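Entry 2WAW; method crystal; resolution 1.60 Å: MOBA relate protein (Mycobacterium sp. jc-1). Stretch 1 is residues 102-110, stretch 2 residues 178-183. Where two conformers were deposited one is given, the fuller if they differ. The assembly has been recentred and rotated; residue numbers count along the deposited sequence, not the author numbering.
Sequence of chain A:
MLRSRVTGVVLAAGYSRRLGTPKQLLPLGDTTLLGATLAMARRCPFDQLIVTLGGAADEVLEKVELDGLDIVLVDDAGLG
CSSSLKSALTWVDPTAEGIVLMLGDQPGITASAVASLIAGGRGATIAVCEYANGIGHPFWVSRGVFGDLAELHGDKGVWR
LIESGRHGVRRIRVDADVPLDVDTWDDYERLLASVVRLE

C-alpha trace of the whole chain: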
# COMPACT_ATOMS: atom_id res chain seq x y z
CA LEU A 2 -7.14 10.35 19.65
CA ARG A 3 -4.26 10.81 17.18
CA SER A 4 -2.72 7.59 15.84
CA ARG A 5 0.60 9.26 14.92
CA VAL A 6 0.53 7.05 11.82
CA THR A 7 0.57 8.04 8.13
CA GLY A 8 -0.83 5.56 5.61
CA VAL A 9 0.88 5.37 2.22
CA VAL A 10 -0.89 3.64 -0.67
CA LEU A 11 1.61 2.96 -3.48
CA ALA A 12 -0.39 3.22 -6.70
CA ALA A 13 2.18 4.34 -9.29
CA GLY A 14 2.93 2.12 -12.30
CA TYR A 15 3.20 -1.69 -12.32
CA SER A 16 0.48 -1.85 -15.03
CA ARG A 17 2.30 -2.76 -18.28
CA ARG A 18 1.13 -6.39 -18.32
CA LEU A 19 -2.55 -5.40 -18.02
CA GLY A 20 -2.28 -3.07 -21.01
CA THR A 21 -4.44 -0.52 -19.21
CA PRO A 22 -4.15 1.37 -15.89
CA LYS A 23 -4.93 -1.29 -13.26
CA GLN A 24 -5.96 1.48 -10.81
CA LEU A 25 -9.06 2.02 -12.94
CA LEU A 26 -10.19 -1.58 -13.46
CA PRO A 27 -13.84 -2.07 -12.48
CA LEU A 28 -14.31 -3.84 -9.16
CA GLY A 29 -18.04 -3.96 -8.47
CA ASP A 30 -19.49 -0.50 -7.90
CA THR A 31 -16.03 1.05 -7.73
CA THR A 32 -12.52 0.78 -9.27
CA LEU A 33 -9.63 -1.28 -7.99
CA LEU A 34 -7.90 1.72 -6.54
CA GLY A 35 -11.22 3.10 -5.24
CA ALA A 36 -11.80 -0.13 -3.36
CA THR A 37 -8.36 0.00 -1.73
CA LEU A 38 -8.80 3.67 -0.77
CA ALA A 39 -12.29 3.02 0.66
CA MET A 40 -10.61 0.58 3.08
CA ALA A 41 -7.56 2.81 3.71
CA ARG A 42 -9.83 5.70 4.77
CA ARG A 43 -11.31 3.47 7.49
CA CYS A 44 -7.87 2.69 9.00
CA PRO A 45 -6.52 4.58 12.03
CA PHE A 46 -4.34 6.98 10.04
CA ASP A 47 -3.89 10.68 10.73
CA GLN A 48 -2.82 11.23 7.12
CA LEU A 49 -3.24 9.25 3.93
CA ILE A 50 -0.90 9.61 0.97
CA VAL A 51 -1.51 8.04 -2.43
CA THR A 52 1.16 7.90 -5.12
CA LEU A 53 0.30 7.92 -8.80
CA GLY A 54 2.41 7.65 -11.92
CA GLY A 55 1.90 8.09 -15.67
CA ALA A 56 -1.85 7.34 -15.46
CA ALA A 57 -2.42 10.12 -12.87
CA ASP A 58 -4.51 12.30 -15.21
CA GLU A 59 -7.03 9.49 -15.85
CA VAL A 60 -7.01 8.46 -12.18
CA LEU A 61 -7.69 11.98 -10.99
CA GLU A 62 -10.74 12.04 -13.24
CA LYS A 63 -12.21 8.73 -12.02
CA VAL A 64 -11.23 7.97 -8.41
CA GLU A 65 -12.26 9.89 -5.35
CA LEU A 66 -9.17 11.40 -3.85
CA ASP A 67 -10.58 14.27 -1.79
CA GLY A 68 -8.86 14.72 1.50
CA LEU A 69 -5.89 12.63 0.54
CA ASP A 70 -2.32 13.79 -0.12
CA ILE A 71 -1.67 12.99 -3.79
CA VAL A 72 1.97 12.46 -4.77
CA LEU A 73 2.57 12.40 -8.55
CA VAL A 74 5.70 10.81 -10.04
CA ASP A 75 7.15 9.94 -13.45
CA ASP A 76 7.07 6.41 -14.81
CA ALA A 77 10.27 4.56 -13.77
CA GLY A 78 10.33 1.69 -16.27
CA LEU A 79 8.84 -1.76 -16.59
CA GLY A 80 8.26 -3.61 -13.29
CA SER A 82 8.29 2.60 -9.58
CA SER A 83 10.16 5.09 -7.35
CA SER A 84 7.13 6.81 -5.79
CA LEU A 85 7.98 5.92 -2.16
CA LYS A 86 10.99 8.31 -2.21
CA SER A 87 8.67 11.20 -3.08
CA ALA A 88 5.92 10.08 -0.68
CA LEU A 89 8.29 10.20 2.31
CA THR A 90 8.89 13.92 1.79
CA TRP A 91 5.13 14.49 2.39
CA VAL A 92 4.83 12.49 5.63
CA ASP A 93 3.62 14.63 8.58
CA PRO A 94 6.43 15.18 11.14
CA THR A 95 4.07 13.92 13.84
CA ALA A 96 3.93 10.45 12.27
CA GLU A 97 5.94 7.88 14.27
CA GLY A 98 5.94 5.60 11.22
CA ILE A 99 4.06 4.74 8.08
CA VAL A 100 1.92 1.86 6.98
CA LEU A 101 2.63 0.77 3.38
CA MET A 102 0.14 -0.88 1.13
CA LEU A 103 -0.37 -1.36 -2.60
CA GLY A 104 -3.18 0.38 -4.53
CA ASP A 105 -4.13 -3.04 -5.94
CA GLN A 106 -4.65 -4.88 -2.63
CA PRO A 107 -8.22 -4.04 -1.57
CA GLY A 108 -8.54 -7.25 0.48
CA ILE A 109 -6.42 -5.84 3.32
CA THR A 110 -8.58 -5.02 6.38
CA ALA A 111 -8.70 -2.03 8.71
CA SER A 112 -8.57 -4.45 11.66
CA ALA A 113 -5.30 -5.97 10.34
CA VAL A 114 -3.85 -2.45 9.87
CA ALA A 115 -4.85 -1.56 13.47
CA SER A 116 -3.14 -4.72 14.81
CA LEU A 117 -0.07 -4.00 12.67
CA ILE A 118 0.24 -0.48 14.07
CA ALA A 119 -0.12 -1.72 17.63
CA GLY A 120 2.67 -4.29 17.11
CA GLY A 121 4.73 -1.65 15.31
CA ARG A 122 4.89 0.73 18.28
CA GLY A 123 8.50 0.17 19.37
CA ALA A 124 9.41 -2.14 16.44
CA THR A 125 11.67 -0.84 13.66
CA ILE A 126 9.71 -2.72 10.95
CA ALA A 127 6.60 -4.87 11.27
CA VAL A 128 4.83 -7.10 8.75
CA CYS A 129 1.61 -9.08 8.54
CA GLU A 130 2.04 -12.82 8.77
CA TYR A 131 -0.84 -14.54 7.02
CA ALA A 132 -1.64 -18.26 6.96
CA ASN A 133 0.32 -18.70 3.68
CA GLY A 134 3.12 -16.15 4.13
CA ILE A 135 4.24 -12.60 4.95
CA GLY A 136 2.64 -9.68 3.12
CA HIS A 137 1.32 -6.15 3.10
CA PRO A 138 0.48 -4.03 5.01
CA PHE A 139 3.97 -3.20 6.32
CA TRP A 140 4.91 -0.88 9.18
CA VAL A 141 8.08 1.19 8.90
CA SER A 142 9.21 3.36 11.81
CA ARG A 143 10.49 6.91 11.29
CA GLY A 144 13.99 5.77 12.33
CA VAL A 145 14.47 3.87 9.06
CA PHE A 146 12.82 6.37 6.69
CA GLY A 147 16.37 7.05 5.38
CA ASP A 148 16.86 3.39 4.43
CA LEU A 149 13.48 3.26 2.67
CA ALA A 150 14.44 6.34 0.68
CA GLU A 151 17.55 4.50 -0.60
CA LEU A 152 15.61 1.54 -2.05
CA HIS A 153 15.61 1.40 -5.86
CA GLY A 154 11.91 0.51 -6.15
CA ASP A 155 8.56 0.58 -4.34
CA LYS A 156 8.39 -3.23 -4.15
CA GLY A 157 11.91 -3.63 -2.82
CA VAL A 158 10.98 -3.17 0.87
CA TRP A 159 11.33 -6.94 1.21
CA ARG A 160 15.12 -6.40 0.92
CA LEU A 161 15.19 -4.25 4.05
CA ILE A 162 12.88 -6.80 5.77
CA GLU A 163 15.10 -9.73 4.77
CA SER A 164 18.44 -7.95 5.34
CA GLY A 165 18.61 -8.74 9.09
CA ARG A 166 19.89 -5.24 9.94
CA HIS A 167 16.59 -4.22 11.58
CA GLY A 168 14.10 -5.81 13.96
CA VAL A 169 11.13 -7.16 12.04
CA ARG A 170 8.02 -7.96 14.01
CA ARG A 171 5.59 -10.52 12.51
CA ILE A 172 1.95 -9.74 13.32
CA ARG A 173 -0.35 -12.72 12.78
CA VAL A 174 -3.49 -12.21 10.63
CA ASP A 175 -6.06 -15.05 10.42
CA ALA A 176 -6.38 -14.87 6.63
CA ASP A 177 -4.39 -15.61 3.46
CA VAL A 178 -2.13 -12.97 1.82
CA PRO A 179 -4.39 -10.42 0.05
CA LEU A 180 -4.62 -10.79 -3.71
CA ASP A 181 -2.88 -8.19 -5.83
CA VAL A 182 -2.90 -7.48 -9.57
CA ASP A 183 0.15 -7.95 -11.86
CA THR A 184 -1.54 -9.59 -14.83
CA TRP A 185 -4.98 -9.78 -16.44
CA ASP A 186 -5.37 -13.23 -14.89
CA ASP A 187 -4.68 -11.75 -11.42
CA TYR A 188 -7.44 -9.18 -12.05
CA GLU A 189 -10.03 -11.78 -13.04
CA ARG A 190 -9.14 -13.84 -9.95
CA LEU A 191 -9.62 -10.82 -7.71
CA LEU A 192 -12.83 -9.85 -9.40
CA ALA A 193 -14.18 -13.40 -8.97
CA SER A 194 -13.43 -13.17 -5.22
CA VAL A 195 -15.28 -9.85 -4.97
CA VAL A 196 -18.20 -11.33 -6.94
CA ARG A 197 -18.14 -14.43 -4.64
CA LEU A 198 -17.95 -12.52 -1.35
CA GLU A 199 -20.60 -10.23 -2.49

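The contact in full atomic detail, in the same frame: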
# COMPACT_ATOMS: atom_id res chain seq x y z
N MET A 102 0.94 0.11 1.82
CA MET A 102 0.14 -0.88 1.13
C MET A 102 0.09 -0.55 -0.34
O MET A 102 0.48 0.54 -0.77
CB MET A 102 -1.25 -0.95 1.72
CG MET A 102 -2.16 0.11 1.20
SD MET A 102 -3.70 0.03 2.09
CE MET A 102 -3.42 1.25 3.39
N LEU A 103 -0.28 -1.54 -1.14
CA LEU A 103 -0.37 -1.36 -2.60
C LEU A 103 -1.77 -0.92 -2.99
O LEU A 103 -2.75 -1.37 -2.39
CB LEU A 103 -0.01 -2.65 -3.35
CG LEU A 103 1.41 -3.21 -3.10
CD1 LEU A 103 1.67 -4.40 -4.02
CD2 LEU A 103 2.48 -2.16 -3.31
N GLY A 104 -1.88 -0.10 -4.04
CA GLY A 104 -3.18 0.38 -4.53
C GLY A 104 -4.07 -0.74 -5.07
O GLY A 104 -5.29 -0.54 -5.24
N ASP A 105 -3.45 -1.89 -5.33
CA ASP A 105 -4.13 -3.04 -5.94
C ASP A 105 -4.36 -4.21 -4.96
O ASP A 105 -4.59 -5.35 -5.38
CB ASP A 105 -3.42 -3.52 -7.23
CG ASP A 105 -1.94 -3.80 -7.03
OD1 ASP A 105 -1.22 -2.85 -6.66
OD2 ASP A 105 -1.50 -4.95 -7.28
N GLN A 106 -4.36 -3.92 -3.68
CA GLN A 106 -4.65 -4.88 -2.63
C GLN A 106 -5.84 -4.48 -1.74
O GLN A 106 -5.67 -4.17 -0.59
CB GLN A 106 -3.44 -5.02 -1.72
CG GLN A 106 -2.20 -5.53 -2.29
CD GLN A 106 -0.98 -5.33 -1.37
OE1 GLN A 106 -0.50 -4.23 -1.16
NE2 GLN A 106 -0.47 -6.40 -0.89
N PRO A 107 -7.04 -4.49 -2.31
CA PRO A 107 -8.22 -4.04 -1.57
C PRO A 107 -8.69 -4.99 -0.48
O PRO A 107 -9.54 -4.62 0.34
CB PRO A 107 -9.30 -3.92 -2.66
CG PRO A 107 -8.88 -4.91 -3.72
CD PRO A 107 -7.35 -4.85 -3.70
N GLY A 108 -8.16 -6.21 -0.49
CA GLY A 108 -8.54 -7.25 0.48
C GLY A 108 -7.91 -7.10 1.86
O GLY A 108 -8.26 -7.82 2.77
N ILE A 109 -6.95 -6.20 2.00
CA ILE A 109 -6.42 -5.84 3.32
C ILE A 109 -7.58 -5.30 4.16
O ILE A 109 -8.51 -4.71 3.62
CB ILE A 109 -5.30 -4.78 3.14
CG1 ILE A 109 -4.04 -5.46 2.58
CG2 ILE A 109 -4.98 -4.05 4.45
CD1 ILE A 109 -2.99 -4.46 2.09
N THR A 110 -7.53 -5.50 5.48
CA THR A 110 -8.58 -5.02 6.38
C THR A 110 -8.08 -3.95 7.34
O THR A 110 -6.89 -3.92 7.71
CB THR A 110 -9.21 -6.15 7.24
OG1 THR A 110 -8.26 -6.65 8.18
CG2 THR A 110 -9.73 -7.27 6.37
N VAL A 178 -2.69 -14.21 2.42
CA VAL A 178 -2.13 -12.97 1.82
C VAL A 178 -3.17 -12.38 0.86
O VAL A 178 -3.76 -13.13 0.05
CB VAL A 178 -0.79 -13.26 1.07
CG1 VAL A 178 -0.25 -12.02 0.34
CG2 VAL A 178 0.27 -13.78 2.04
N PRO A 179 -3.42 -11.06 0.94
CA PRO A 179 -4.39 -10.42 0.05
C PRO A 179 -3.96 -10.57 -1.40
O PRO A 179 -2.75 -10.56 -1.68
CB PRO A 179 -4.32 -8.94 0.44
CG PRO A 179 -2.98 -8.78 1.12
CD PRO A 179 -2.80 -10.08 1.86
N LEU A 180 -4.92 -10.73 -2.30
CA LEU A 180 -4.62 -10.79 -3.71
C LEU A 180 -4.16 -9.42 -4.17
O LEU A 180 -4.62 -8.41 -3.63
CB LEU A 180 -5.86 -11.19 -4.51
CG LEU A 180 -6.44 -12.60 -4.27
CD1 LEU A 180 -7.60 -12.82 -5.24
CD2 LEU A 180 -5.38 -13.67 -4.44
N ASP A 181 -3.24 -9.41 -5.13
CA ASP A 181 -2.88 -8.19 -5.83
C ASP A 181 -2.99 -8.41 -7.34
O ASP A 181 -3.41 -9.49 -7.77
CB ASP A 181 -1.49 -7.67 -5.41
CG ASP A 181 -0.41 -8.73 -5.48
OD1 ASP A 181 -0.49 -9.64 -6.35
OD2 ASP A 181 0.53 -8.66 -4.66
N VAL A 182 -2.64 -7.41 -8.13
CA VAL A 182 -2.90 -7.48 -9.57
C VAL A 182 -1.65 -7.10 -10.38
O VAL A 182 -1.30 -5.91 -10.46
CB VAL A 182 -4.12 -6.58 -9.96
CG1 VAL A 182 -4.37 -6.61 -11.48
CG2 VAL A 182 -5.37 -7.04 -9.20
N ASP A 183 -0.99 -8.12 -10.95
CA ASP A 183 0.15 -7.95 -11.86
C ASP A 183 -0.28 -8.17 -13.31
O ASP A 183 0.27 -7.56 -14.24
CB ASP A 183 1.26 -8.98 -11.59
CG ASP A 183 1.99 -8.76 -10.28
OD1 ASP A 183 2.04 -7.62 -9.78
OD2 ASP A 183 2.54 -9.76 -9.75
O HOH W 1 0.90 -6.10 -7.59
O HOH W 2 -0.21 -9.01 -2.17
O HOH W 3 -6.93 -7.95 -2.28

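Seventy residues or more separate any two touching residues here, yet the two stretches run close enough for their backbones to read each other. Stretch 1 leaves a strand at Leu 103 and bends through two consecutive type I turns, Leu 103 to Gln 106 and Gln 106 to Ile 109. Stretch 2 has no regular helix or strand and passes alongside in the opposite sense, so that Gln 106 faces Asp 181 and Gly 108 faces Pro 179. The contact is small, 333 Å² summed over both sides, and a single direct hydrogen bond is supplemented by three waters.

Val 178 directs its CA-to-CB bond away and leaves the packing to its neighbour. Pro 179 directs its CA-to-CB bond toward stretch 1, and its CG lies 3.8 Å from Ile 109 CG1, an apolar pairing that needs no directional partner. The same CG is 4.0 Å from Gln 106 NE2, while Pro 179 CB comes to 4.3 Å from Gly 108 C. The carbonyl of Pro 179 is used as well: water 2 donates to Pro 179 O (3.0 Å) and to Asp 181 OD2 (2.6 Å) and accepts from Gln 106 NE2 (2.9 Å), joining three polar groups that do not bond directly.

Leu 180 contributes mainly backbone, for the end of its side chain leads away. Its carbonyl points into the turn region, with Leu 180 O 3.7 Å from Gln 106 CA. Water 3 donates to Leu 180 O (2.7 Å) and accepts from Gly 108 N (2.8 Å), linking a backbone carbonyl and a backbone NH that stand too far apart, about 5.2 Å from Leu 180 O to Gly 108 N, to bond directly.

At Asp 181 the chains draw together through carbon. Its CA makes a CA-H...O contact to Asp 105 O at 3.3 Å, nearly straight at 162°, and its CB packs 3.8 Å from Gln 106 CG. The carboxylate, meanwhile, accepts a hydrogen bond from water 2 through OD2.

Val 182 supplies the direct bond: its N donates to Asp 105 OD2 at 2.8 Å and 170°, a short, almost linear link. Asp 105 has its CA-to-CB bond toward stretch 2, and its buried carboxylate thereby satisfies a backbone NH in a segment without regular structure.

Asp 183 closes the walk at longer range. Water 1 lies 2.7 Å from Asp 105 OD2 and 2.9 Å from Asp 183 OD1, placed to bridge two carboxylates that cannot donate to each other when both are charged. The rule to read is economical: one buried acid, one proline ring and well-placed waters.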